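PDB 6ACS: ditrans,polycis-undecaprenyl-diphosphate synthase ((2E,6E)-farnesyl-diphosphate specific) from Acinetobacter baumannii, which probably catalyses the sequential condensation of eight isopentenyl diphosphates with farnesyl diphosphate, giving undecaprenyl diphosphate, the precursor of a carrier lipid for bacterial cell-wall synthesis. Local coordinates for residues Q11-I16 with V181-R186; L57-F62 with L131-S136; I185-D190 with T211-F216. All coordinates share one frame; numbering follows the deposited sequence.

In the fold
Contacts 1 and 2 lie in one parallel sheet. Their strands 12-17 and 56-61 are neighbours, and the contact centres are about 11 Å apart. The two are joined by Ile15 N to Thr58 O at 2.9 Å and by His12 NE2 to Thr58 OG1 at 2.7 Å. Contact 3 carries on from strand 183-186 into residues 187-190. It shares Ile185 and Arg186 with contact 1, and their centres lie about 13 Å apart. Arg186 is a predicted substrate-binding residue and forms a salt bridge with Asp18, a predicted magnesium ligand. Contact 2 reaches this site through Phe62, which is poorly ordered. Phe62 CE2 lies 3.4 Å from Arg186 NH2, in a cation-pi contact.

Contact 1. Residues Q11-I16 with V181-R186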
loop_
_atom_site.group_PDB
_atom_site.type_symbol
_atom_site.label_atom_id
_atom_site.label_comp_id
_atom_site.label_asym_id
_atom_site.label_seq_id
_atom_site.Cartn_x
_atom_site.Cartn_y
_atom_site.Cartn_z
ATOM N N GLN B 11 5.025 0.686 16.554
ATOM C CA GLN B 11 3.947 1.405 17.231
ATOM C C GLN B 11 2.581 0.851 16.862
ATOM O O GLN B 11 1.630 0.943 17.648
ATOM C CB GLN B 11 3.968 2.894 16.865
ATOM C CG GLN B 11 5.342 3.535 16.874
ATOM C CD GLN B 11 5.391 4.805 17.701
ATOM O OE1 GLN B 11 6.467 5.234 18.132
ATOM N NE2 GLN B 11 4.233 5.412 17.935
ATOM N N HIS B 12 2.461 0.315 15.657
ATOM C CA HIS B 12 1.183 -0.139 15.132
ATOM C C HIS B 12 1.443 -1.382 14.288
ATOM O O HIS B 12 2.190 -1.347 13.296
ATOM C CB HIS B 12 0.521 0.988 14.334
ATOM C CG HIS B 12 -0.875 0.695 13.866
ATOM N ND1 HIS B 12 -1.657 1.663 13.274
ATOM C CD2 HIS B 12 -1.622 -0.439 13.874
ATOM C CE1 HIS B 12 -2.829 1.143 12.942
ATOM N NE2 HIS B 12 -2.830 -0.131 13.285
ATOM N N VAL B 13 0.859 -2.493 14.732
ATOM C CA VAL B 13 0.944 -3.780 14.052
ATOM C C VAL B 13 -0.401 -4.067 13.413
ATOM O O VAL B 13 -1.450 -3.881 14.043
ATOM C CB VAL B 13 1.308 -4.910 15.031
ATOM C CG1 VAL B 13 1.297 -6.257 14.294
ATOM C CG2 VAL B 13 2.656 -4.632 15.649
ATOM N N ALA B 14 -0.376 -4.536 12.170
ATOM C CA ALA B 14 -1.582 -4.967 11.483
ATOM C C ALA B 14 -1.411 -6.423 11.096
ATOM O O ALA B 14 -0.309 -6.844 10.758
ATOM C CB ALA B 14 -1.856 -4.126 10.235
ATOM N N ILE B 15 -2.500 -7.194 11.131
ATOM C CA ILE B 15 -2.433 -8.621 10.809
ATOM C C ILE B 15 -3.560 -9.005 9.859
ATOM O O ILE B 15 -4.738 -8.750 10.142
ATOM C CB ILE B 15 -2.509 -9.504 12.070
ATOM C CG1 ILE B 15 -1.469 -9.061 13.098
ATOM C CG2 ILE B 15 -2.288 -10.972 11.681
ATOM C CD1 ILE B 15 -1.476 -9.920 14.378
ATOM N N ILE B 16 -3.196 -9.649 8.753
ATOM C CA ILE B 16 -4.142 -10.334 7.879
ATOM C C ILE B 16 -4.151 -11.786 8.319
ATOM O O ILE B 16 -3.166 -12.508 8.120
ATOM C CB ILE B 16 -3.735 -10.208 6.411
ATOM C CG1 ILE B 16 -3.729 -8.735 6.008
ATOM C CG2 ILE B 16 -4.682 -11.006 5.513
ATOM C CD1 ILE B 16 -3.191 -8.549 4.591
ATOM N N VAL B 181 0.809 2.380 10.271
ATOM C CA VAL B 181 1.173 0.974 10.460
ATOM C C VAL B 181 2.663 0.803 10.191
ATOM O O VAL B 181 3.167 1.178 9.124
ATOM C CB VAL B 181 0.338 0.057 9.551
ATOM C CG1 VAL B 181 0.830 -1.416 9.661
ATOM C CG2 VAL B 181 -1.150 0.151 9.911
ATOM N N ASP B 182 3.377 0.254 11.175
ATOM C CA ASP B 182 4.811 -0.007 11.073
ATOM C C ASP B 182 5.110 -1.412 10.611
ATOM O O ASP B 182 6.152 -1.652 9.965
ATOM C CB ASP B 182 5.487 0.152 12.436
ATOM C CG ASP B 182 5.412 1.532 12.959
ATOM O OD1 ASP B 182 5.700 2.483 12.201
ATOM O OD2 ASP B 182 5.073 1.665 14.140
ATOM N N LEU B 183 4.264 -2.355 11.015
ATOM C CA LEU B 183 4.499 -3.752 10.683
ATOM C C LEU B 183 3.180 -4.380 10.278
ATOM O O LEU B 183 2.220 -4.333 11.049
ATOM C CB LEU B 183 5.069 -4.503 11.889
ATOM C CG LEU B 183 5.160 -6.026 11.739
ATOM C CD1 LEU B 183 6.140 -6.434 10.619
ATOM C CD2 LEU B 183 5.615 -6.630 13.078
ATOM N N LEU B 184 3.140 -4.999 9.099
ATOM C CA LEU B 184 1.950 -5.716 8.659
ATOM C C LEU B 184 2.346 -7.170 8.457
ATOM O O LEU B 184 3.235 -7.460 7.659
ATOM C CB LEU B 184 1.375 -5.105 7.378
ATOM C CG LEU B 184 0.064 -5.699 6.838
ATOM C CD1 LEU B 184 -0.642 -4.632 5.988
ATOM C CD2 LEU B 184 0.303 -6.959 6.034
ATOM N N ILE B 185 1.650 -8.077 9.140
ATOM C CA ILE B 185 1.890 -9.518 9.065
ATOM C C ILE B 185 0.784 -10.135 8.236
ATOM O O ILE B 185 -0.397 -9.882 8.496
ATOM C CB ILE B 185 1.886 -10.139 10.471
ATOM C CG1 ILE B 185 3.053 -9.620 11.281
ATOM C CG2 ILE B 185 1.860 -11.682 10.420
ATOM C CD1 ILE B 185 2.879 -9.864 12.773
ATOM N N ARG B 186 1.146 -10.989 7.290
ATOM C CA ARG B 186 0.139 -11.792 6.611
ATOM C C ARG B 186 0.489 -13.263 6.738
ATOM O O ARG B 186 1.551 -13.694 6.275
ATOM C CB ARG B 186 0.005 -11.431 5.146
ATOM C CG ARG B 186 -0.999 -12.373 4.559
ATOM C CD ARG B 186 -1.406 -12.044 3.219
ATOM N NE ARG B 186 -2.392 -13.029 2.782
ATOM C CZ ARG B 186 -3.267 -12.793 1.823
ATOM N NH1 ARG B 186 -3.258 -11.618 1.226
ATOM N NH2 ARG B 186 -4.128 -13.731 1.454
#
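Gln11 and His12 meet Asp182 where two neighbouring parallel strands, 12-16 and 183-186, begin. The first group of interactions is polar. Asp182 CG is anti to its own carbonyl carbon (chi1 -64°), and the carboxylate reaches across to the other segment. Gln11 N donates to Asp182 OD2 at 2.6 Å, on the anti side of the carboxylate. His12 N adds a weak bond to the same oxygen, while OD1 goes to Gln241. His12 O accepts from both Asp182 N and Leu183 N. A regular ladder follows, with Ala14 N to Leu183 O, Ile185 N to Ala14 O and Ile16 N to Ile185 O, each 2.8 Å.

The second group is apolar. Val181 CG2 sits over the centre of the His12 ring, 3.7 Å from its centroid, in a CH-pi contact. The ring nitrogens are used elsewhere, NE2 by Thr58 and ND1 by Pro179. Ala14 CB touches Val181 CG1 at 3.9 Å. On the opposite face of the sheet, Leu183 and Ile185 pack against helix 218-235.

The last group surrounds Arg186. Its extended chain passes Ile16, whose CG2 lies 4.0 Å above the guanidinium plane, toward its rim. NH2 forms a salt bridge with Asp18, and NH1 bonds Ser194 OG and the backbone O of Arg192. Phe62 is a cation-pi partner. Hydrocarbon over one face and polar partners at the nitrogens thus orient this predicted substrate-binding group.

Contact 2. Residues L57-F62 with L131-S136. With GOL (glycerol), chain H.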
loop_
_atom_site.group_PDB
_atom_site.type_symbol
_atom_site.label_atom_id
_atom_site.label_comp_id
_atom_site.label_asym_id
_atom_site.label_seq_id
_atom_site.Cartn_x
_atom_site.Cartn_y
_atom_site.Cartn_z
ATOM N N LEU B 57 -3.071 -2.279 17.448
ATOM C CA LEU B 57 -3.102 -3.562 16.751
ATOM C C LEU B 57 -4.387 -3.606 15.947
ATOM O O LEU B 57 -5.471 -3.429 16.515
ATOM C CB LEU B 57 -3.053 -4.730 17.744
ATOM C CG LEU B 57 -3.284 -6.116 17.155
ATOM C CD1 LEU B 57 -2.150 -6.478 16.182
ATOM C CD2 LEU B 57 -3.399 -7.125 18.292
ATOM N N THR B 58 -4.273 -3.819 14.637
ATOM C CA THR B 58 -5.427 -3.809 13.736
ATOM C C THR B 58 -5.472 -5.127 12.968
ATOM O O THR B 58 -4.476 -5.504 12.340
ATOM C CB THR B 58 -5.335 -2.618 12.763
ATOM O OG1 THR B 58 -5.249 -1.393 13.518
ATOM C CG2 THR B 58 -6.538 -2.586 11.809
ATOM N N VAL B 59 -6.610 -5.825 13.006
ATOM C CA VAL B 59 -6.677 -7.178 12.457
ATOM C C VAL B 59 -7.816 -7.308 11.449
ATOM O O VAL B 59 -8.858 -6.647 11.551
ATOM C CB VAL B 59 -6.803 -8.237 13.577
ATOM C CG1 VAL B 59 -5.659 -8.081 14.567
ATOM C CG2 VAL B 59 -8.140 -8.141 14.250
ATOM N N PHE B 60 -7.603 -8.204 10.482
ATOM C CA PHE B 60 -8.446 -8.397 9.301
ATOM C C PHE B 60 -8.620 -9.896 9.087
ATOM O O PHE B 60 -7.640 -10.590 8.786
ATOM C CB PHE B 60 -7.750 -7.800 8.083
ATOM C CG PHE B 60 -8.552 -7.823 6.810
ATOM C CD1 PHE B 60 -9.925 -7.712 6.831
ATOM C CD2 PHE B 60 -7.906 -7.941 5.583
ATOM C CE1 PHE B 60 -10.650 -7.707 5.644
ATOM C CE2 PHE B 60 -8.622 -7.939 4.391
ATOM C CZ PHE B 60 -9.994 -7.820 4.424
ATOM N N ALA B 61 -9.834 -10.406 9.210
ATOM C CA ALA B 61 -10.058 -11.831 8.945
ATOM C C ALA B 61 -10.220 -12.063 7.442
ATOM O O ALA B 61 -11.288 -11.823 6.871
ATOM C CB ALA B 61 -11.271 -12.340 9.715
ATOM N N PHE B 62 -9.142 -12.482 6.782
ATOM C CA PHE B 62 -9.174 -12.663 5.338
ATOM C C PHE B 62 -9.973 -13.911 4.965
ATOM O O PHE B 62 -10.082 -14.863 5.744
ATOM C CB PHE B 62 -7.759 -12.773 4.771
ATOM C CG PHE B 62 -7.717 -12.835 3.270
ATOM C CD1 PHE B 62 -7.869 -11.686 2.510
ATOM C CD2 PHE B 62 -7.544 -14.044 2.617
ATOM C CE1 PHE B 62 -7.842 -11.740 1.126
ATOM C CE2 PHE B 62 -7.512 -14.106 1.235
ATOM C CZ PHE B 62 -7.659 -12.951 0.488
ATOM N N LEU B 131 -7.180 -1.760 19.968
ATOM C CA LEU B 131 -7.396 -2.941 19.150
ATOM C C LEU B 131 -8.516 -2.631 18.159
ATOM O O LEU B 131 -9.647 -2.346 18.562
ATOM C CB LEU B 131 -7.756 -4.146 20.022
ATOM C CG LEU B 131 -8.218 -5.408 19.272
ATOM C CD1 LEU B 131 -7.110 -5.928 18.375
ATOM C CD2 LEU B 131 -8.644 -6.494 20.256
ATOM N N THR B 132 -8.196 -2.653 16.872
ATOM C CA THR B 132 -9.174 -2.368 15.830
ATOM C C THR B 132 -9.491 -3.641 15.063
ATOM O O THR B 132 -8.579 -4.341 14.602
ATOM C CB THR B 132 -8.660 -1.292 14.873
ATOM O OG1 THR B 132 -8.440 -0.079 15.612
ATOM C CG2 THR B 132 -9.696 -1.032 13.762
ATOM N N ILE B 133 -10.785 -3.938 14.937
ATOM C CA ILE B 133 -11.284 -5.066 14.157
ATOM C C ILE B 133 -11.885 -4.509 12.874
ATOM O O ILE B 133 -12.796 -3.665 12.907
ATOM C CB ILE B 133 -12.327 -5.886 14.938
ATOM C CG1 ILE B 133 -11.839 -6.205 16.358
ATOM C CG2 ILE B 133 -12.733 -7.117 14.141
ATOM C CD1 ILE B 133 -10.562 -6.982 16.436
ATOM N N ALA B 134 -11.359 -4.967 11.740
ATOM C CA ALA B 134 -11.838 -4.535 10.433
ATOM C C ALA B 134 -12.968 -5.465 10.018
ATOM O O ALA B 134 -12.765 -6.676 9.895
ATOM C CB ALA B 134 -10.694 -4.538 9.415
ATOM N N VAL B 135 -14.164 -4.905 9.838
ATOM C CA VAL B 135 -15.363 -5.666 9.507
ATOM C C VAL B 135 -15.975 -5.041 8.264
ATOM O O VAL B 135 -16.222 -3.830 8.239
ATOM C CB VAL B 135 -16.383 -5.651 10.664
ATOM C CG1 VAL B 135 -17.635 -6.454 10.297
ATOM C CG2 VAL B 135 -15.742 -6.148 11.973
ATOM N N SER B 136 -16.231 -5.863 7.241
ATOM C CA SER B 136 -16.716 -5.358 5.953
ATOM C C SER B 136 -15.839 -4.209 5.477
ATOM O O SER B 136 -16.328 -3.161 5.033
ATOM C CB SER B 136 -18.183 -4.919 6.024
ATOM O OG SER B 136 -19.027 -6.034 6.246
HETATM C C1 GOL H . -14.137 -8.515 5.780
HETATM O O1 GOL H . -13.789 -7.277 6.369
HETATM C C2 GOL H . -14.589 -9.454 6.939
HETATM O O2 GOL H . -15.804 -9.045 7.495
HETATM C C3 GOL H . -13.423 -9.398 7.968
HETATM O O3 GOL H . -13.653 -10.408 8.898
HETATM O O HOH W 1 -5.757 -0.303 16.052
HETATM O O HOH W 2 -11.467 -9.040 10.601
#
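Val59 and Ile133 make the tight part of this contact between two parallel strands, 57-61 and 131-134. The strands lie in the central sheet of the cis-prenyltransferase fold. With CG1 anti to the carbonyl carbon (chi1 -55°), Val59 CG2 is left between the backbone N and the carbonyl carbon. There it meets Ile133 CD1 at 3.5 Å, closer than usual for two carbons. On the same face Leu57 and Leu131 run alongside each other, and Leu131 also touches Met92 of helix 71-95. Thr58 and Thr132 pair on the other face. Their methyls CG2 are 4.0 Å apart, and water 1 bridges their hydroxyls. It is 2.8 Å from Thr58 OG1 and 2.7 Å from Thr132 OG1. Thr58 OG1 also bonds His12 in strand 12-17. Three backbone bonds hold the strands in register: Thr132 N to Leu57 O, Val59 N to Thr132 O and Ala134 N to Val59 O.

Past Val59 the packing is loose. Phe60 CD1 comes only to 4.2 Å from Ala134 CB, and the Phe60 ring stacks with Phe196. Water 2 takes a place between Ala61 N and Ala134 O, 2.8 Å from the latter. A glycerol, probably from the crystallisation liquor, lies between these exposed ends. Its O1 sits at the Phe60 ring edge, in plane, 3.3 Å from CE1. Ser136 N donates to glycerol O2 at 3.2 Å in a nearly straight bond.

Contact 3. Residues I185-D190 with T211-F216; sequences IRTGGD and TLWPEF
The chi1 of Thr187 (64°) sets OG1 between the backbone N and the carbonyl carbon, and leaves CG2 anti to the carbonyl carbon. Phe216 and Trp213 both carry CG anti to their backbone N. Their rings meet that one methyl in two different ways. Thr187 CG2 lies over a face of the Phe216 ring, 4.2 Å from its centroid and offset toward the rim, as a CH-pi contact. The same CG2 lies at the edge of the Trp213 ring, near its plane and 3.9 Å from CE3. Thr187 OG1 passes Trp213 CB at 3.7 Å, but its polar partner is the backbone O of Asp18. Ile185 CG2 adds a looser touch on Phe216 CZ at 4.3 Å.

The Arg-Thr-Gly-Gly segment begins at the end of strand 183-186 and is part of a signature region of the cis-prenyltransferases. It faces the Trp-Pro-Glu-Phe turn that leads into helix 218-235. A short 3-10 segment, 213-215, shapes that turn, with Glu215 N bonded to Leu212 O. Phe216 continues onto Phe221 of the helix, and Trp213 reaches Ile15 and Met17 of strand 12-17.

One hydrogen bond joins the two segments, Gly188 N to Thr211 O at 2.8 Å. The donor stands above the carbonyl plane, 38° out of it. Thr187 CB crowds the same oxygen at 3.2 Å. The backbone of Gly188 (phi 99°) would jam a side chain against the preceding carbonyl oxygen. Leu212 CD2 rests on Gly188 CA at 3.9 Å.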
loop_
_atom_site.group_PDB
_atom_site.type_symbol
_atom_site.label_atom_id
_atom_site.label_comp_id
_atom_site.label_asym_id
_atom_site.label_seq_id
_atom_site.Cartn_x
_atom_site.Cartn_y
_atom_site.Cartn_z
ATOM N N ILE B 185 1.650 -8.077 9.140
ATOM C CA ILE B 185 1.890 -9.518 9.065
ATOM C C ILE B 185 0.784 -10.135 8.236
ATOM O O ILE B 185 -0.397 -9.882 8.496
ATOM C CB ILE B 185 1.886 -10.139 10.471
ATOM C CG1 ILE B 185 3.053 -9.620 11.281
ATOM C CG2 ILE B 185 1.860 -11.682 10.420
ATOM C CD1 ILE B 185 2.879 -9.864 12.773
ATOM N N ARG B 186 1.146 -10.989 7.290
ATOM C CA ARG B 186 0.139 -11.792 6.611
ATOM C C ARG B 186 0.489 -13.263 6.738
ATOM O O ARG B 186 1.551 -13.694 6.275
ATOM C CB ARG B 186 0.005 -11.431 5.146
ATOM C CG ARG B 186 -0.999 -12.373 4.559
ATOM C CD ARG B 186 -1.406 -12.044 3.219
ATOM N NE ARG B 186 -2.392 -13.029 2.782
ATOM C CZ ARG B 186 -3.267 -12.793 1.823
ATOM N NH1 ARG B 186 -3.258 -11.618 1.226
ATOM N NH2 ARG B 186 -4.128 -13.731 1.454
ATOM N N THR B 187 -0.430 -14.035 7.318
ATOM C CA THR B 187 -0.281 -15.474 7.442
ATOM C C THR B 187 -0.919 -16.156 6.233
ATOM O O THR B 187 -1.539 -15.516 5.381
ATOM C CB THR B 187 -0.914 -15.962 8.758
ATOM O OG1 THR B 187 -2.331 -15.715 8.733
ATOM C CG2 THR B 187 -0.323 -15.198 9.933
ATOM N N GLY B 188 -0.699 -17.461 6.118
ATOM C CA GLY B 188 -1.387 -18.250 5.114
ATOM C C GLY B 188 -0.607 -18.537 3.842
ATOM O O GLY B 188 -1.052 -19.369 3.046
ATOM N N GLY B 189 0.506 -17.854 3.599
ATOM C CA GLY B 189 1.390 -18.187 2.505
ATOM C C GLY B 189 1.383 -17.237 1.324
ATOM O O GLY B 189 2.342 -17.250 0.539
ATOM N N ASP B 190 0.330 -16.455 1.119
ATOM C CA ASP B 190 0.333 -15.590 -0.052
ATOM C C ASP B 190 1.096 -14.293 0.225
ATOM O O ASP B 190 1.183 -13.821 1.359
ATOM C CB ASP B 190 -1.096 -15.284 -0.506
ATOM C CG ASP B 190 -1.167 -14.841 -1.966
ATOM O OD1 ASP B 190 -0.145 -14.934 -2.690
ATOM O OD2 ASP B 190 -2.253 -14.398 -2.380
ATOM N N THR B 211 2.748 -20.030 7.772
ATOM C CA THR B 211 1.926 -20.530 8.866
ATOM C C THR B 211 0.471 -20.140 8.656
ATOM O O THR B 211 0.170 -18.980 8.363
ATOM C CB THR B 211 2.434 -19.966 10.196
ATOM O OG1 THR B 211 3.792 -20.379 10.426
ATOM C CG2 THR B 211 1.541 -20.407 11.349
ATOM N N LEU B 212 -0.436 -21.113 8.771
ATOM C CA LEU B 212 -1.857 -20.799 8.713
ATOM C C LEU B 212 -2.286 -20.155 10.025
ATOM O O LEU B 212 -1.776 -20.502 11.092
ATOM C CB LEU B 212 -2.682 -22.060 8.444
ATOM C CG LEU B 212 -2.275 -22.860 7.205
ATOM C CD1 LEU B 212 -3.169 -24.111 7.012
ATOM C CD2 LEU B 212 -2.288 -21.976 5.955
ATOM N N TRP B 213 -3.235 -19.209 9.944
ATOM C CA TRP B 213 -3.635 -18.447 11.128
ATOM C C TRP B 213 -3.996 -19.306 12.337
ATOM O O TRP B 213 -3.548 -18.971 13.445
ATOM C CB TRP B 213 -4.794 -17.488 10.810
ATOM C CG TRP B 213 -5.223 -16.714 12.037
ATOM C CD1 TRP B 213 -6.389 -16.860 12.742
ATOM C CD2 TRP B 213 -4.465 -15.719 12.725
ATOM N NE1 TRP B 213 -6.407 -15.999 13.810
ATOM C CE2 TRP B 213 -5.235 -15.290 13.826
ATOM C CE3 TRP B 213 -3.211 -15.137 12.513
ATOM C CZ2 TRP B 213 -4.797 -14.311 14.702
ATOM C CZ3 TRP B 213 -2.778 -14.161 13.394
ATOM C CH2 TRP B 213 -3.567 -13.758 14.467
ATOM N N PRO B 214 -4.792 -20.382 12.225
ATOM C CA PRO B 214 -5.118 -21.167 13.434
ATOM C C PRO B 214 -3.902 -21.729 14.136
ATOM O O PRO B 214 -3.976 -22.045 15.330
ATOM C CB PRO B 214 -6.032 -22.279 12.906
ATOM C CG PRO B 214 -6.598 -21.752 11.652
ATOM C CD PRO B 214 -5.532 -20.883 11.050
ATOM N N GLU B 215 -2.780 -21.863 13.437
ATOM C CA GLU B 215 -1.557 -22.375 14.023
ATOM C C GLU B 215 -0.568 -21.267 14.351
ATOM O O GLU B 215 0.567 -21.563 14.730
ATOM C CB GLU B 215 -0.918 -23.388 13.075
ATOM C CG GLU B 215 -1.599 -24.733 13.088
ATOM C CD GLU B 215 -1.427 -25.476 11.782
ATOM O OE1 GLU B 215 -1.268 -24.806 10.740
ATOM O OE2 GLU B 215 -1.442 -26.727 11.796
ATOM N N PHE B 216 -0.962 -20.001 14.202
ATOM C CA PHE B 216 -0.047 -18.905 14.492
ATOM C C PHE B 216 0.108 -18.781 16.003
ATOM O O PHE B 216 -0.884 -18.793 16.736
ATOM C CB PHE B 216 -0.575 -17.602 13.882
ATOM C CG PHE B 216 0.436 -16.489 13.840
ATOM C CD1 PHE B 216 1.545 -16.570 13.008
ATOM C CD2 PHE B 216 0.270 -15.350 14.622
ATOM C CE1 PHE B 216 2.481 -15.538 12.963
ATOM C CE2 PHE B 216 1.198 -14.309 14.574
ATOM C CZ PHE B 216 2.305 -14.406 13.742
#